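Local coordinates for protein L-talarate/Galactarate Dehydratase (Salmonella typhimurium, PDB 2PP0) that catalyses the magnesium-dependent dehydration of L-talarate and galactarate to 5-keto-4-deoxy-D-glucarate and also epimerises L-talarate to galactarate, at residues N293-R304 against R323-H334; C164-L172 against I191-Q200. All blocks are in the same frame, centred on the assembly; numbering follows the deposited sequence.

Contact 1: N293-R304 against R323-H334; sequences NASDFVQPDAPR and RKLAPHFAMEVH
R323 reaches across the start of a parallel strand pair to the turn that leads into F297. Its CB rests 3.6 Å from D296 O and also meets CG2 of V298, whose side chain it crosses at about a right angle. CG passes S295 O and V298 CG2, and a bend at chi2 (-57°) turns the chain back over the backbone of 295, where CD comes to 3.3 Å from S295 O. That same oxygen lies over one face of the guanidinium, near its rim, at too poor an angle for NE to hydrogen-bond. At the tip, NH2 lies beside the side-chain amide of N293, and NH1 donates to a water 2.8 Å away, which donates on to D296 OD1; charge thus faces charge through a solvent molecule, while D296 OD2 is taken by the backbone N of I274.

Beyond this point the strands run in register, F297 beside K324 and V298 beside L325, joined by alternating backbone hydrogen bonds such as V298 N to K324 O (2.9 Å). K324 CB sits over one face of the F297 ring, 3.7 Å from its centroid, in a CH-pi contact. L325 CD1 turns instead toward P300 CD, at 3.5 Å.

Past the strand ends, H328 N bonds to P300 O. H328 ND1 donates to the anti lone pair of D301 OD2 (2.8 Å, 163°), which lies in the imidazole plane and also accepts from Y80 OH. R304, salt-bridged to E278, brings its NH1 to 3.7 Å from H328 CE1. D301 probably raises the basicity of H328, the catalytic proton donor and acceptor: a histidine-aspartate pair carried just beyond neighbouring barrel strands, as in mandelate racemase and its relatives.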
loop_
_atom_site.group_PDB
_atom_site.type_symbol
_atom_site.label_atom_id
_atom_site.label_comp_id
_atom_site.label_asym_id
_atom_site.label_seq_id
_atom_site.Cartn_x
_atom_site.Cartn_y
_atom_site.Cartn_z
ATOM N N ASN B 293 21.276 -3.297 4.666
ATOM C CA ASN B 293 21.642 -4.295 3.659
ATOM C C ASN B 293 22.008 -5.646 4.279
ATOM O O ASN B 293 22.941 -6.325 3.842
ATOM C CB ASN B 293 22.804 -3.759 2.819
ATOM C CG ASN B 293 22.423 -2.512 2.040
ATOM O OD1 ASN B 293 23.206 -1.570 1.927
ATOM N ND2 ASN B 293 21.218 -2.505 1.495
ATOM N N ALA B 294 21.239 -6.038 5.287
ATOM C CA ALA B 294 21.460 -7.288 6.007
ATOM C C ALA B 294 21.236 -8.576 5.219
ATOM O O ALA B 294 21.967 -9.552 5.407
ATOM C CB ALA B 294 20.587 -7.307 7.259
ATOM N N SER B 295 20.240 -8.598 4.335
ATOM C CA SER B 295 19.959 -9.826 3.604
ATOM C C SER B 295 19.416 -9.685 2.183
ATOM O O SER B 295 18.869 -8.649 1.806
ATOM C CB SER B 295 18.984 -10.682 4.419
ATOM O OG SER B 295 17.763 -9.982 4.632
ATOM N N ASP B 296 19.569 -10.764 1.422
ATOM C CA ASP B 296 19.114 -10.855 0.037
ATOM C C ASP B 296 17.629 -11.224 0.013
ATOM O O ASP B 296 16.889 -10.828 -0.893
ATOM C CB ASP B 296 19.948 -11.913 -0.691
ATOM C CG ASP B 296 21.436 -11.603 -0.641
ATOM O OD1 ASP B 296 21.854 -10.622 -1.289
ATOM O OD2 ASP B 296 22.181 -12.324 0.057
ATOM N N PHE B 297 17.209 -11.997 1.011
ATOM C CA PHE B 297 15.810 -12.400 1.166
ATOM C C PHE B 297 15.314 -11.819 2.486
ATOM O O PHE B 297 15.982 -11.950 3.516
ATOM C CB PHE B 297 15.652 -13.927 1.244
ATOM C CG PHE B 297 15.704 -14.628 -0.086
ATOM C CD1 PHE B 297 16.921 -14.907 -0.700
ATOM C CD2 PHE B 297 14.526 -15.028 -0.717
ATOM C CE1 PHE B 297 16.966 -15.575 -1.922
ATOM C CE2 PHE B 297 14.558 -15.696 -1.939
ATOM C CZ PHE B 297 15.781 -15.972 -2.543
ATOM N N VAL B 298 14.155 -11.171 2.455
ATOM C CA VAL B 298 13.565 -10.601 3.659
ATOM C C VAL B 298 12.462 -11.562 4.090
ATOM O O VAL B 298 11.574 -11.895 3.296
ATOM C CB VAL B 298 12.980 -9.200 3.382
ATOM C CG1 VAL B 298 12.298 -8.655 4.625
ATOM C CG2 VAL B 298 14.099 -8.259 2.939
ATOM N N GLN B 299 12.516 -12.007 5.343
ATOM C CA GLN B 299 11.542 -12.966 5.846
ATOM C C GLN B 299 10.649 -12.465 6.974
ATOM O O GLN B 299 10.837 -12.823 8.145
ATOM C CB GLN B 299 12.270 -14.229 6.288
ATOM C CG GLN B 299 13.108 -14.824 5.174
ATOM C CD GLN B 299 13.916 -16.012 5.627
ATOM O OE1 GLN B 299 14.823 -15.881 6.455
ATOM N NE2 GLN B 299 13.592 -17.185 5.093
ATOM N N PRO B 300 9.654 -11.634 6.636
ATOM C CA PRO B 300 8.766 -11.126 7.673
ATOM C C PRO B 300 7.696 -12.160 8.026
ATOM O O PRO B 300 7.470 -13.123 7.289
ATOM C CB PRO B 300 8.210 -9.851 7.053
ATOM C CG PRO B 300 8.120 -10.207 5.593
ATOM C CD PRO B 300 9.356 -11.031 5.320
ATOM N N ASP B 301 7.060 -11.950 9.172
ATOM C CA ASP B 301 6.032 -12.841 9.694
ATOM C C ASP B 301 4.877 -11.908 10.048
ATOM O O ASP B 301 4.985 -11.123 10.984
ATOM C CB ASP B 301 6.597 -13.533 10.944
ATOM C CG ASP B 301 5.630 -14.510 11.578
ATOM O OD1 ASP B 301 4.490 -14.111 11.877
ATOM O OD2 ASP B 301 6.027 -15.678 11.796
ATOM N N ALA B 302 3.781 -11.971 9.296
ATOM C CA ALA B 302 2.656 -11.076 9.557
ATOM C C ALA B 302 2.178 -11.136 11.005
ATOM O O ALA B 302 1.982 -10.102 11.640
ATOM C CB ALA B 302 1.494 -11.374 8.593
ATOM N N PRO B 303 1.953 -12.344 11.542
ATOM C CA PRO B 303 1.502 -12.393 12.937
ATOM C C PRO B 303 2.480 -11.658 13.869
ATOM O O PRO B 303 2.073 -10.849 14.696
ATOM C CB PRO B 303 1.439 -13.895 13.222
ATOM C CG PRO B 303 1.003 -14.456 11.879
ATOM C CD PRO B 303 1.891 -13.680 10.915
ATOM N N ARG B 304 3.772 -11.912 13.685
ATOM C CA ARG B 304 4.806 -11.301 14.517
ATOM C C ARG B 304 5.061 -9.810 14.373
ATOM O O ARG B 304 5.451 -9.164 15.346
ATOM C CB ARG B 304 6.126 -12.031 14.319
ATOM C CG ARG B 304 6.196 -13.335 15.060
ATOM C CD ARG B 304 7.607 -13.858 15.094
ATOM N NE ARG B 304 7.686 -15.049 15.927
ATOM C CZ ARG B 304 8.424 -16.110 15.628
ATOM N NH1 ARG B 304 9.143 -16.117 14.513
ATOM N NH2 ARG B 304 8.434 -17.163 16.438
ATOM N N ARG B 323 15.105 -6.634 -2.912
ATOM C CA ARG B 323 15.244 -7.908 -2.214
ATOM C C ARG B 323 14.101 -8.870 -2.535
ATOM O O ARG B 323 13.016 -8.448 -2.934
ATOM C CB ARG B 323 15.265 -7.674 -0.698
ATOM C CG ARG B 323 16.208 -6.585 -0.236
ATOM C CD ARG B 323 17.640 -6.853 -0.678
ATOM N NE ARG B 323 18.570 -5.891 -0.082
ATOM C CZ ARG B 323 19.878 -5.879 -0.311
ATOM N NH1 ARG B 323 20.418 -6.776 -1.127
ATOM N NH2 ARG B 323 20.649 -4.979 0.287
ATOM N N LYS B 324 14.348 -10.162 -2.350
ATOM C CA LYS B 324 13.329 -11.183 -2.579
ATOM C C LYS B 324 12.559 -11.353 -1.273
ATOM O O LYS B 324 13.029 -10.940 -0.205
ATOM C CB LYS B 324 13.971 -12.521 -2.954
ATOM C CG LYS B 324 14.728 -12.540 -4.279
ATOM C CD LYS B 324 13.788 -12.413 -5.470
ATOM C CE LYS B 324 14.522 -12.686 -6.782
ATOM N NZ LYS B 324 15.151 -14.045 -6.802
ATOM N N LEU B 325 11.387 -11.974 -1.356
ATOM C CA LEU B 325 10.561 -12.198 -0.182
ATOM C C LEU B 325 10.333 -13.683 0.084
ATOM O O LEU B 325 10.085 -14.463 -0.832
ATOM C CB LEU B 325 9.200 -11.509 -0.350
ATOM C CG LEU B 325 8.290 -11.529 0.882
ATOM C CD1 LEU B 325 8.808 -10.509 1.891
ATOM C CD2 LEU B 325 6.856 -11.194 0.490
ATOM N N ALA B 326 10.433 -14.071 1.350
ATOM C CA ALA B 326 10.200 -15.450 1.762
ATOM C C ALA B 326 9.639 -15.392 3.179
ATOM O O ALA B 326 10.375 -15.557 4.163
ATOM C CB ALA B 326 11.496 -16.251 1.730
ATOM N N PRO B 327 8.320 -15.146 3.298
ATOM C CA PRO B 327 7.617 -15.054 4.584
ATOM C C PRO B 327 7.813 -16.303 5.440
ATOM O O PRO B 327 7.996 -17.411 4.926
ATOM C CB PRO B 327 6.154 -14.875 4.178
ATOM C CG PRO B 327 6.234 -14.270 2.805
ATOM C CD PRO B 327 7.369 -15.035 2.176
ATOM N N HIS B 328 7.759 -16.121 6.751
ATOM C CA HIS B 328 7.942 -17.239 7.662
ATOM C C HIS B 328 6.637 -17.802 8.212
ATOM O O HIS B 328 5.768 -17.051 8.663
ATOM C CB HIS B 328 8.847 -16.814 8.822
ATOM C CG HIS B 328 8.807 -17.744 9.992
ATOM N ND1 HIS B 328 7.954 -17.561 11.060
ATOM C CD2 HIS B 328 9.493 -18.882 10.251
ATOM C CE1 HIS B 328 8.117 -18.546 11.925
ATOM N NE2 HIS B 328 9.045 -19.361 11.458
ATOM N N PHE B 329 6.502 -19.126 8.156
ATOM C CA PHE B 329 5.332 -19.804 8.710
ATOM C C PHE B 329 4.015 -19.296 8.118
ATOM O O PHE B 329 3.978 -18.801 6.991
ATOM C CB PHE B 329 5.353 -19.604 10.237
ATOM C CG PHE B 329 4.474 -20.554 11.015
ATOM C CD1 PHE B 329 4.499 -21.923 10.768
ATOM C CD2 PHE B 329 3.681 -20.078 12.057
ATOM C CE1 PHE B 329 3.748 -22.806 11.555
ATOM C CE2 PHE B 329 2.932 -20.947 12.848
ATOM C CZ PHE B 329 2.966 -22.316 12.598
ATOM N N ALA B 330 2.944 -19.452 8.892
ATOM C CA ALA B 330 1.589 -19.030 8.535
ATOM C C ALA B 330 1.297 -18.927 7.033
ATOM O O ALA B 330 0.890 -17.868 6.553
ATOM C CB ALA B 330 1.279 -17.699 9.217
ATOM N N MET B 331 1.483 -20.025 6.301
ATOM C CA MET B 331 1.233 -20.011 4.861
ATOM C C MET B 331 -0.218 -19.658 4.536
ATOM O O MET B 331 -0.514 -19.151 3.450
ATOM C CB MET B 331 1.617 -21.362 4.222
ATOM C CG MET B 331 0.966 -22.597 4.837
ATOM S SD MET B 331 1.514 -24.152 4.063
ATOM C CE MET B 331 0.163 -25.226 4.554
ATOM N N GLU B 332 -1.112 -19.902 5.490
ATOM C CA GLU B 332 -2.530 -19.607 5.308
ATOM C C GLU B 332 -2.733 -18.113 5.072
ATOM O O GLU B 332 -3.697 -17.695 4.424
ATOM C CB GLU B 332 -3.332 -20.059 6.534
ATOM C CG GLU B 332 -3.374 -21.583 6.764
ATOM C CD GLU B 332 -2.036 -22.185 7.186
ATOM O OE1 GLU B 332 -1.143 -21.437 7.646
ATOM O OE2 GLU B 332 -1.881 -23.422 7.075
ATOM N N VAL B 333 -1.816 -17.309 5.603
ATOM C CA VAL B 333 -1.879 -15.865 5.427
ATOM C C VAL B 333 -0.831 -15.397 4.419
ATOM O O VAL B 333 -1.122 -14.589 3.534
ATOM C CB VAL B 333 -1.630 -15.120 6.757
ATOM C CG1 VAL B 333 -1.597 -13.625 6.510
ATOM C CG2 VAL B 333 -2.721 -15.476 7.772
ATOM N N HIS B 334 0.386 -15.911 4.546
ATOM C CA HIS B 334 1.463 -15.499 3.657
ATOM C C HIS B 334 1.316 -15.894 2.188
ATOM O O HIS B 334 1.997 -15.330 1.331
ATOM C CB HIS B 334 2.809 -15.986 4.200
ATOM C CG HIS B 334 3.132 -15.458 5.564
ATOM N ND1 HIS B 334 2.975 -14.132 5.905
ATOM C CD2 HIS B 334 3.612 -16.074 6.670
ATOM C CE1 HIS B 334 3.342 -13.953 7.161
ATOM N NE2 HIS B 334 3.732 -15.116 7.648
HETATM O O HOH W 1 19.692 -8.809 -2.953
HETATM O O HOH W 2 10.955 -18.618 4.682
#

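Contact 2: C164-L172 against I191-Q200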
loop_
_atom_site.group_PDB
_atom_site.type_symbol
_atom_site.label_atom_id
_atom_site.label_comp_id
_atom_site.label_asym_id
_atom_site.label_seq_id
_atom_site.Cartn_x
_atom_site.Cartn_y
_atom_site.Cartn_z
ATOM N N CYS B 164 6.811 -23.351 -3.274
ATOM C CA CYS B 164 6.733 -23.754 -1.878
ATOM C C CYS B 164 7.811 -24.771 -1.490
ATOM O O CYS B 164 8.104 -25.697 -2.249
ATOM C CB CYS B 164 5.335 -24.335 -1.620
ATOM S SG CYS B 164 4.904 -24.647 0.102
ATOM N N TYR B 165 8.406 -24.583 -0.310
ATOM C CA TYR B 165 9.422 -25.498 0.193
ATOM C C TYR B 165 8.954 -26.020 1.555
ATOM O O TYR B 165 8.156 -25.370 2.233
ATOM C CB TYR B 165 10.782 -24.785 0.315
ATOM C CG TYR B 165 10.904 -23.800 1.464
ATOM C CD1 TYR B 165 11.284 -24.226 2.740
ATOM C CD2 TYR B 165 10.640 -22.445 1.275
ATOM C CE1 TYR B 165 11.400 -23.324 3.803
ATOM C CE2 TYR B 165 10.750 -21.533 2.326
ATOM C CZ TYR B 165 11.132 -21.981 3.587
ATOM O OH TYR B 165 11.247 -21.083 4.624
ATOM N N ASN B 166 9.419 -27.199 1.952
ATOM C CA ASN B 166 9.012 -27.742 3.244
ATOM C C ASN B 166 10.094 -27.579 4.307
ATOM O O ASN B 166 11.285 -27.692 4.016
ATOM C CB ASN B 166 8.640 -29.222 3.132
ATOM C CG ASN B 166 8.422 -29.868 4.497
ATOM O OD1 ASN B 166 9.376 -30.233 5.182
ATOM N ND2 ASN B 166 7.166 -29.991 4.902
ATOM N N THR B 167 9.658 -27.318 5.539
ATOM C CA THR B 167 10.555 -27.132 6.681
ATOM C C THR B 167 10.336 -28.221 7.731
ATOM O O THR B 167 11.287 -28.678 8.371
ATOM C CB THR B 167 10.319 -25.755 7.344
ATOM O OG1 THR B 167 10.765 -24.720 6.461
ATOM C CG2 THR B 167 11.071 -25.648 8.669
ATOM N N SER B 168 9.078 -28.625 7.896
ATOM C CA SER B 168 8.681 -29.650 8.859
ATOM C C SER B 168 9.555 -30.900 8.892
ATOM O O SER B 168 9.864 -31.417 9.968
ATOM C CB SER B 168 7.236 -30.083 8.595
ATOM O OG SER B 168 6.328 -29.037 8.876
ATOM N N GLY B 169 9.946 -31.390 7.719
ATOM C CA GLY B 169 10.750 -32.599 7.669
ATOM C C GLY B 169 12.259 -32.433 7.694
ATOM O O GLY B 169 12.986 -33.380 7.383
ATOM N N GLY B 170 12.741 -31.252 8.068
ATOM C CA GLY B 170 14.178 -31.039 8.100
ATOM C C GLY B 170 14.734 -30.552 9.426
ATOM O O GLY B 170 15.795 -29.927 9.454
ATOM N N PHE B 171 14.034 -30.841 10.520
ATOM C CA PHE B 171 14.466 -30.414 11.854
ATOM C C PHE B 171 15.594 -31.259 12.452
ATOM O O PHE B 171 15.814 -32.405 12.045
ATOM C CB PHE B 171 13.260 -30.380 12.797
ATOM C CG PHE B 171 12.444 -29.115 12.694
ATOM C CD1 PHE B 171 12.769 -28.000 13.462
ATOM C CD2 PHE B 171 11.351 -29.038 11.830
ATOM C CE1 PHE B 171 12.013 -26.822 13.378
ATOM C CE2 PHE B 171 10.588 -27.866 11.734
ATOM C CZ PHE B 171 10.920 -26.756 12.512
ATOM N N LEU B 172 16.296 -30.679 13.429
ATOM C CA LEU B 172 17.442 -31.321 14.083
ATOM C C LEU B 172 17.198 -32.491 15.040
ATOM O O LEU B 172 18.146 -33.165 15.443
ATOM C CB LEU B 172 18.286 -30.257 14.796
ATOM C CG LEU B 172 19.202 -29.438 13.882
ATOM C CD1 LEU B 172 19.748 -28.238 14.635
ATOM C CD2 LEU B 172 20.334 -30.325 13.363
ATOM N N ILE B 191 6.260 -31.054 -3.525
ATOM C CA ILE B 191 6.982 -29.942 -2.910
ATOM C C ILE B 191 7.980 -29.332 -3.894
ATOM O O ILE B 191 8.548 -30.036 -4.732
ATOM C CB ILE B 191 7.736 -30.396 -1.631
ATOM C CG1 ILE B 191 8.065 -29.178 -0.765
ATOM C CG2 ILE B 191 9.017 -31.133 -1.999
ATOM C CD1 ILE B 191 6.841 -28.495 -0.202
ATOM N N GLY B 192 8.199 -28.024 -3.785
ATOM C CA GLY B 192 9.119 -27.349 -4.683
ATOM C C GLY B 192 10.494 -27.054 -4.113
ATOM O O GLY B 192 11.362 -26.545 -4.818
ATOM N N GLY B 193 10.701 -27.373 -2.841
ATOM C CA GLY B 193 11.992 -27.120 -2.228
ATOM C C GLY B 193 12.104 -27.743 -0.852
ATOM O O GLY B 193 11.101 -28.087 -0.231
ATOM N N ILE B 194 13.334 -27.875 -0.367
ATOM C CA ILE B 194 13.592 -28.477 0.938
ATOM C C ILE B 194 14.548 -27.628 1.764
ATOM O O ILE B 194 15.610 -27.252 1.281
ATOM C CB ILE B 194 14.239 -29.882 0.783
ATOM C CG1 ILE B 194 13.242 -30.859 0.156
ATOM C CG2 ILE B 194 14.733 -30.386 2.144
ATOM C CD1 ILE B 194 11.995 -31.102 1.003
ATOM N N LYS B 195 14.181 -27.332 3.007
ATOM C CA LYS B 195 15.069 -26.560 3.865
ATOM C C LYS B 195 15.536 -27.459 4.998
ATOM O O LYS B 195 14.735 -28.157 5.623
ATOM C CB LYS B 195 14.373 -25.326 4.454
ATOM C CG LYS B 195 15.308 -24.501 5.341
ATOM C CD LYS B 195 14.727 -23.153 5.725
ATOM C CE LYS B 195 13.573 -23.283 6.694
ATOM N NZ LYS B 195 13.034 -21.934 7.013
ATOM N N LEU B 196 16.838 -27.445 5.249
ATOM C CA LEU B 196 17.419 -28.259 6.305
ATOM C C LEU B 196 17.875 -27.375 7.459
ATOM O O LEU B 196 18.488 -26.326 7.246
ATOM C CB LEU B 196 18.618 -29.047 5.764
ATOM C CG LEU B 196 19.366 -29.927 6.771
ATOM C CD1 LEU B 196 18.443 -31.022 7.284
ATOM C CD2 LEU B 196 20.601 -30.526 6.106
ATOM N N LYS B 197 17.557 -27.788 8.679
ATOM C CA LYS B 197 17.974 -27.036 9.850
ATOM C C LYS B 197 19.439 -27.362 10.122
ATOM O O LYS B 197 19.820 -28.533 10.149
ATOM C CB LYS B 197 17.125 -27.423 11.065
ATOM C CG LYS B 197 15.656 -27.064 10.938
ATOM C CD LYS B 197 15.459 -25.552 10.859
ATOM C CE LYS B 197 13.989 -25.186 10.661
ATOM N NZ LYS B 197 13.796 -23.712 10.644
ATOM N N VAL B 198 20.261 -26.331 10.283
ATOM C CA VAL B 198 21.679 -26.517 10.590
ATOM C C VAL B 198 21.995 -25.632 11.793
ATOM O O VAL B 198 21.081 -25.107 12.428
ATOM C CB VAL B 198 22.597 -26.119 9.402
ATOM C CG1 VAL B 198 22.360 -27.049 8.218
ATOM C CG2 VAL B 198 22.353 -24.673 9.004
ATOM N N GLY B 199 23.275 -25.475 12.118
ATOM C CA GLY B 199 23.641 -24.630 13.244
ATOM C C GLY B 199 23.870 -25.321 14.583
ATOM O O GLY B 199 24.018 -24.651 15.608
ATOM N N GLN B 200 23.900 -26.650 14.591
ATOM C CA GLN B 200 24.129 -27.386 15.834
ATOM C C GLN B 200 25.606 -27.256 16.214
ATOM O O GLN B 200 26.444 -26.912 15.381
ATOM C CB GLN B 200 23.770 -28.867 15.663
ATOM C CG GLN B 200 24.833 -29.711 14.964
ATOM C CD GLN B 200 24.395 -31.159 14.766
ATOM O OE1 GLN B 200 23.898 -31.536 13.699
ATOM N NE2 GLN B 200 24.563 -31.973 15.802
HETATM O O HOH W 3 12.570 -30.199 5.309
HETATM O O HOH W 4 13.958 -27.459 8.310
HETATM O O HOH W 5 18.369 -30.848 10.500
#
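C164 and G192 open a series of backbone hydrogen bonds between these segments: G192 N gives to C164 O at 2.8 Å, N166 N to G193 O, K195 N to N166 O, and, after the chain has looped through 167-169, K197 N to G170 O at 2.9 Å. The bridging is sparse, centred on N166 and I194, and the short strands diverge by 35°. At 193 the absence of a side chain lets Y165 CB settle against the glycine backbone. Waters fill in for direct bonds: one donates to both T167 O and K195 O, another to both G170 O and K197 O. Within the loop, N166 OD1 accepts from G169 N on a lone pair, an Asx motif.

Such pairing joins the first two strands of the enolase-superfamily (beta/alpha)7beta barrel, linked through helix 176-188 as a beta-alpha-beta crossover, and it places the Lys-x-Lys pair of the mandelate racemase subgroup.

The two lysines differ in their polar contacts. K195, a substrate-binding residue, bends at chi3 (70°), bringing CE to 3.2 Å from T167 OG1 and letting NZ donate to Y165 OH at 3.1 Å; NZ is also gripped by salt bridges to E252 and E348, and T167 OG1 bonds to E348 as well. K197, the proton acceptor, has its NZ paired with the magnesium ligand D226.

Carbon contacts line the stem of K197. It runs alongside F171, its CE over one face of the ring in a CH-pi contact, 4.1 Å from the centroid, while T167 CG2 meets the same CE at 3.6 Å. L172 CG packs on K197 CB at 4.0 Å. Apart from the lysines, I191 CD1 lies against N166 CB, 3.9 Å away, where Y12 of the second subunit also packs.

In the fold
Both contacts are buried and join consecutive strands of one barrel. The centre of contact 1 lies about 6 Å from the centre of the chain, that of contact 2 about 17 Å, within reach of the second subunit. Contact 1 joins 297-298 and 324-325, contact 2 161-166 and 194-197. Strand 346-349 lies between them, pairing with 161-166 and backbone-bonded to L325, consistent with closure of the barrel. Their chemistry is complementary: contact 1 supplies a histidine with its carboxylate partner, contact 2 two lysines held among acidic residues. Their centres are about 16 Å apart, but H328 and K197 each hydrogen-bond to glycerol, probably from the crystallisation liquor, consistent with general acid-base groups lining one substrate pocket.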